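Side-chain contacts in peptide synthetase NRPS type II-PCP (Streptomyces verticillus, PDB 4NEO), which is a small, all-helical carrier protein of the phosphopantetheine-attachment family, probably a free-standing carrier unit of a nonribosomal peptide synthetase: residues A22-W25 against A26-G30; S66-V69 against L70-R74. All blocks are in the same frame, centred on the assembly; numbering follows the deposited sequence.

Both contacts are local ones, each made within a single helix of the compact carrier-protein bundle. Interaction 1 comes first along the chain, in the last turns of the long helix 7-28; interaction 2 spans the whole of the short helix 67-73, with its N-cap and the residue after it, and follows helices 47-50 and 54-61. Their centres lie about 16 Å apart, yet they touch through the W25 ring, which lies against the side chain of L70 (CZ2 to L70 CG 4.1 Å) and the backbone of R74 (CH2 to R74 O 3.6 Å). Local bonds thus shape each helix while a buried aromatic ring packs one against the other, joining helix 7-28 to the short helix 67-73.

Interaction 1: residues A22-W25 against A26-G30; sequences AAIW and AETLG
I24 and T28 make the doubled bond of this helix end: the carbonyl oxygen I24 O takes two bonds from the same threonine. The backbone T28 N reaches I24 O at 2.9 Å and the hydroxyl T28 OG1 at 2.7 Å, from opposite faces of the carbonyl plane. With OG1 turned back beside its own backbone N (chi1 -55°), the hydroxyl lies over the preceding turn and gives its proton to that carbonyl. The two side chains lie side by side, pointing the same way. Ordinary helical bonds flank this doubled one, from A26 N to A22 O, E27 N to A23 O and L29 N to W25 O. The segment closes helix 7-28, the long helix of the carrier-protein bundle, and the helix ends in a Schellman motif: G30 turns to positive phi, and G30 N donates back to E27 O at 3.2 Å. Among charged groups, E27 runs its extended chain back along the helix past A23, with E27 CG 3.2 Å from A23 O, while its OE1 forms a salt bridge to R56. The apolar contact is between W25 and L29: L29 CD1 approaches the W25 ring obliquely, 4.4 Å from CE3. The buried indole also packs on L43, I53, V76 and M79, while I24 packs on V57 and L60 of helix 54-61.

Interaction 2: residues S66-V69 against L70-R74; sequences SIRV and LLETR
R68 and E72, one turn apart, lie side by side and point the same way, and their charged ends join in a salt bridge. R68 NH1 donates to E72 OE2 at 3.0 Å, with the oxygen at the guanidinium edge and only 5° out of its plane. The carboxylate is turned steeply against the guanidinium: the two planes stand 70° apart, and OE2 makes the bond, met nearly along its C-O axis. OE2 also lies against the aliphatic part of the arginine, 3.6 Å from R68 CG. Both residues are exposed, and the bridge runs over the outer side of the helix.

I67 and L71 meet differently: their chains cross obliquely, and I67 CG1 touches L71 CD1 at 4.0 Å. The leucine also lies close to a bound 2-(2-methoxyethoxy)ethanol, probably from the crystallisation liquor, whose pocket includes F40, G45, S47 and R74. Helix 67-73 is the short helix between the longer 54-61 and 76-86 of the carrier-protein fold. S66 serves as its N-cap, S66 OG accepting from R68 N, and a water stands in the first turn between S66 O and L70 N, 2.8 Å from each, bridging two atoms too far apart to bond directly.

T73 turns its hydroxyl back into the helix. OG1 sits between its own backbone N and carbonyl carbon (chi1 61°), and T73 OG1 donates to V69 O at 2.6 Å. The backbone T73 N adds only a weak bond to the same oxygen. V69 and T73 both pack on M79 and H82 of helix 76-86. R74, the first residue to leave the helix, has positive phi; its side chain folds back so that R74 NE donates to L71 O at 3.2 Å, while NH1 forms a salt bridge with D39.

Interaction 1: residues A22-W25 against A26-G30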
loop_
_atom_site.group_PDB
_atom_site.type_symbol
_atom_site.label_atom_id
_atom_site.label_comp_id
_atom_site.label_asym_id
_atom_site.label_seq_id
_atom_site.Cartn_x
_atom_site.Cartn_y
_atom_site.Cartn_z
ATOM N N ALA A 22 2.140 -3.538 -3.084
ATOM C CA ALA A 22 2.864 -4.653 -2.501
ATOM C C ALA A 22 4.338 -4.620 -2.944
ATOM O O ALA A 22 5.220 -4.872 -2.139
ATOM C CB ALA A 22 2.220 -5.975 -2.866
ATOM N N ALA A 23 4.601 -4.303 -4.216
ATOM C CA ALA A 23 5.969 -4.265 -4.700
ATOM C C ALA A 23 6.760 -3.171 -4.000
ATOM O O ALA A 23 7.928 -3.376 -3.684
ATOM C CB ALA A 23 5.991 -4.043 -6.201
ATOM N N ILE A 24 6.132 -2.020 -3.739
ATOM C CA ILE A 24 6.778 -0.931 -2.965
ATOM C C ILE A 24 7.148 -1.366 -1.556
ATOM O O ILE A 24 8.272 -1.123 -1.112
ATOM C CB ILE A 24 5.877 0.325 -2.932
ATOM C CG1 ILE A 24 5.863 0.992 -4.296
ATOM C CG2 ILE A 24 6.305 1.322 -1.865
ATOM C CD1 ILE A 24 4.765 2.041 -4.424
ATOM N N TRP A 25 6.205 -2.006 -0.846
ATOM C CA TRP A 25 6.502 -2.578 0.467
ATOM C C TRP A 25 7.668 -3.577 0.416
ATOM O O TRP A 25 8.539 -3.593 1.275
ATOM C CB TRP A 25 5.270 -3.323 1.046
ATOM C CG TRP A 25 4.151 -2.475 1.569
ATOM C CD1 TRP A 25 3.600 -1.388 0.990
ATOM C CD2 TRP A 25 3.438 -2.676 2.791
ATOM N NE1 TRP A 25 2.599 -0.869 1.783
ATOM C CE2 TRP A 25 2.470 -1.649 2.888
ATOM C CE3 TRP A 25 3.528 -3.616 3.809
ATOM C CZ2 TRP A 25 1.580 -1.550 3.962
ATOM C CZ3 TRP A 25 2.657 -3.510 4.897
ATOM C CH2 TRP A 25 1.706 -2.480 4.963
ATOM N N ALA A 26 7.634 -4.477 -0.548
ATOM C CA ALA A 26 8.622 -5.525 -0.613
ATOM C C ALA A 26 9.984 -4.931 -0.830
ATOM O O ALA A 26 10.930 -5.331 -0.169
ATOM C CB ALA A 26 8.316 -6.505 -1.734
ATOM N N GLU A 27 10.078 -4.001 -1.778
ATOM C CA GLU A 27 11.347 -3.342 -2.100
ATOM C C GLU A 27 11.838 -2.595 -0.910
ATOM O O GLU A 27 12.991 -2.690 -0.578
ATOM C CB GLU A 27 11.210 -2.327 -3.225
ATOM C CG GLU A 27 10.954 -2.940 -4.585
ATOM C CD GLU A 27 10.751 -1.892 -5.666
ATOM O OE1 GLU A 27 11.581 -0.934 -5.714
ATOM O OE2 GLU A 27 9.778 -2.045 -6.461
ATOM N N THR A 28 10.959 -1.860 -0.248
ATOM C CA THR A 28 11.379 -1.059 0.879
ATOM C C THR A 28 11.834 -1.913 2.044
ATOM O O THR A 28 12.783 -1.552 2.728
ATOM C CB THR A 28 10.260 -0.128 1.363
ATOM O OG1 THR A 28 9.809 0.679 0.257
ATOM C CG2 THR A 28 10.780 0.748 2.542
ATOM N N LEU A 29 11.145 -3.031 2.276
ATOM C CA LEU A 29 11.454 -3.889 3.421
ATOM C C LEU A 29 12.483 -4.945 3.061
ATOM O O LEU A 29 12.815 -5.795 3.883
ATOM C CB LEU A 29 10.194 -4.545 3.963
ATOM C CG LEU A 29 9.162 -3.539 4.440
ATOM C CD1 LEU A 29 7.836 -4.238 4.574
ATOM C CD2 LEU A 29 9.561 -2.895 5.752
ATOM N N GLY A 30 13.008 -4.861 1.838
ATOM C CA GLY A 30 13.954 -5.820 1.304
ATOM C C GLY A 30 13.495 -7.274 1.261
ATOM O O GLY A 30 14.264 -8.152 1.634
#

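Interaction 2: residues S66-V69 against L70-R74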
loop_
_atom_site.group_PDB
_atom_site.type_symbol
_atom_site.label_atom_id
_atom_site.label_comp_id
_atom_site.label_asym_id
_atom_site.label_seq_id
_atom_site.Cartn_x
_atom_site.Cartn_y
_atom_site.Cartn_z
ATOM N N SER A 66 -1.513 11.009 4.102
ATOM C CA SER A 66 -1.048 10.969 5.462
ATOM C C SER A 66 -0.342 9.677 5.649
ATOM O O SER A 66 -0.679 8.616 5.057
ATOM C CB SER A 66 -2.220 11.136 6.449
ATOM O OG SER A 66 -1.802 10.963 7.789
ATOM N N ILE A 67 0.684 9.733 6.480
ATOM C CA ILE A 67 1.366 8.537 6.958
ATOM C C ILE A 67 0.385 7.611 7.751
ATOM O O ILE A 67 0.575 6.390 7.825
ATOM C CB ILE A 67 2.575 8.944 7.861
ATOM C CG1 ILE A 67 3.571 7.799 7.995
ATOM C CG2 ILE A 67 2.126 9.408 9.232
ATOM C CD1 ILE A 67 4.558 7.804 6.853
ATOM N N ARG A 68 -0.660 8.210 8.312
ATOM C CA ARG A 68 -1.741 7.451 8.973
ATOM C C ARG A 68 -2.407 6.423 8.051
ATOM O O ARG A 68 -2.964 5.456 8.521
ATOM C CB ARG A 68 -2.840 8.393 9.432
ATOM C CG ARG A 68 -2.520 9.296 10.548
ATOM C CD ARG A 68 -3.690 10.259 10.662
ATOM N NE ARG A 68 -3.402 11.269 11.623
ATOM C CZ ARG A 68 -3.578 11.147 12.936
ATOM N NH1 ARG A 68 -4.031 10.007 13.426
ATOM N NH2 ARG A 68 -3.299 12.159 13.773
ATOM N N VAL A 69 -2.327 6.613 6.753
ATOM C CA VAL A 69 -2.967 5.710 5.843
ATOM C C VAL A 69 -2.261 4.325 5.967
ATOM O O VAL A 69 -2.914 3.313 6.203
ATOM C CB VAL A 69 -2.973 6.249 4.444
ATOM C CG1 VAL A 69 -3.489 5.213 3.453
ATOM C CG2 VAL A 69 -3.783 7.558 4.345
ATOM N N LEU A 70 -0.942 4.291 5.936
ATOM C CA LEU A 70 -0.222 3.042 6.200
ATOM C C LEU A 70 -0.374 2.602 7.650
ATOM O O LEU A 70 -0.585 1.427 7.933
ATOM C CB LEU A 70 1.264 3.191 5.869
ATOM C CG LEU A 70 2.253 1.999 6.003
ATOM C CD1 LEU A 70 3.544 2.378 5.294
ATOM C CD2 LEU A 70 2.643 1.745 7.426
ATOM N N LEU A 71 -0.180 3.530 8.586
ATOM C CA LEU A 71 -0.004 3.136 9.976
ATOM C C LEU A 71 -1.311 2.781 10.645
ATOM O O LEU A 71 -1.291 2.130 11.669
ATOM C CB LEU A 71 0.730 4.198 10.796
ATOM C CG LEU A 71 2.201 4.420 10.387
ATOM C CD1 LEU A 71 2.798 5.580 11.201
ATOM C CD2 LEU A 71 2.992 3.134 10.598
ATOM N N GLU A 72 -2.438 3.166 10.056
ATOM C CA GLU A 72 -3.751 2.809 10.626
ATOM C C GLU A 72 -4.409 1.628 9.893
ATOM O O GLU A 72 -5.320 0.992 10.419
ATOM C CB GLU A 72 -4.684 4.035 10.647
ATOM C CG GLU A 72 -4.208 5.027 11.699
ATOM C CD GLU A 72 -5.054 6.296 11.755
ATOM O OE1 GLU A 72 -6.039 6.391 10.990
ATOM O OE2 GLU A 72 -4.694 7.185 12.562
ATOM N N THR A 73 -3.943 1.317 8.688
ATOM C CA THR A 73 -4.477 0.159 7.981
ATOM C C THR A 73 -3.556 -1.056 8.167
ATOM O O THR A 73 -4.037 -2.140 8.363
ATOM C CB THR A 73 -4.663 0.420 6.513
ATOM O OG1 THR A 73 -3.385 0.728 5.914
ATOM C CG2 THR A 73 -5.677 1.495 6.296
ATOM N N ARG A 74 -2.240 -0.825 8.087
ATOM C CA ARG A 74 -1.185 -1.768 8.427
ATOM C C ARG A 74 -1.006 -2.967 7.496
ATOM O O ARG A 74 -0.127 -3.771 7.753
ATOM C CB ARG A 74 -1.349 -2.293 9.859
ATOM C CG ARG A 74 -1.723 -1.240 10.876
ATOM C CD ARG A 74 -1.052 -1.451 12.190
ATOM N NE ARG A 74 0.141 -0.602 12.338
ATOM C CZ ARG A 74 1.364 -1.041 12.650
ATOM N NH1 ARG A 74 1.593 -2.351 12.798
ATOM N NH2 ARG A 74 2.375 -0.171 12.813
HETATM O O HOH W 1 0.531 6.185 4.466
#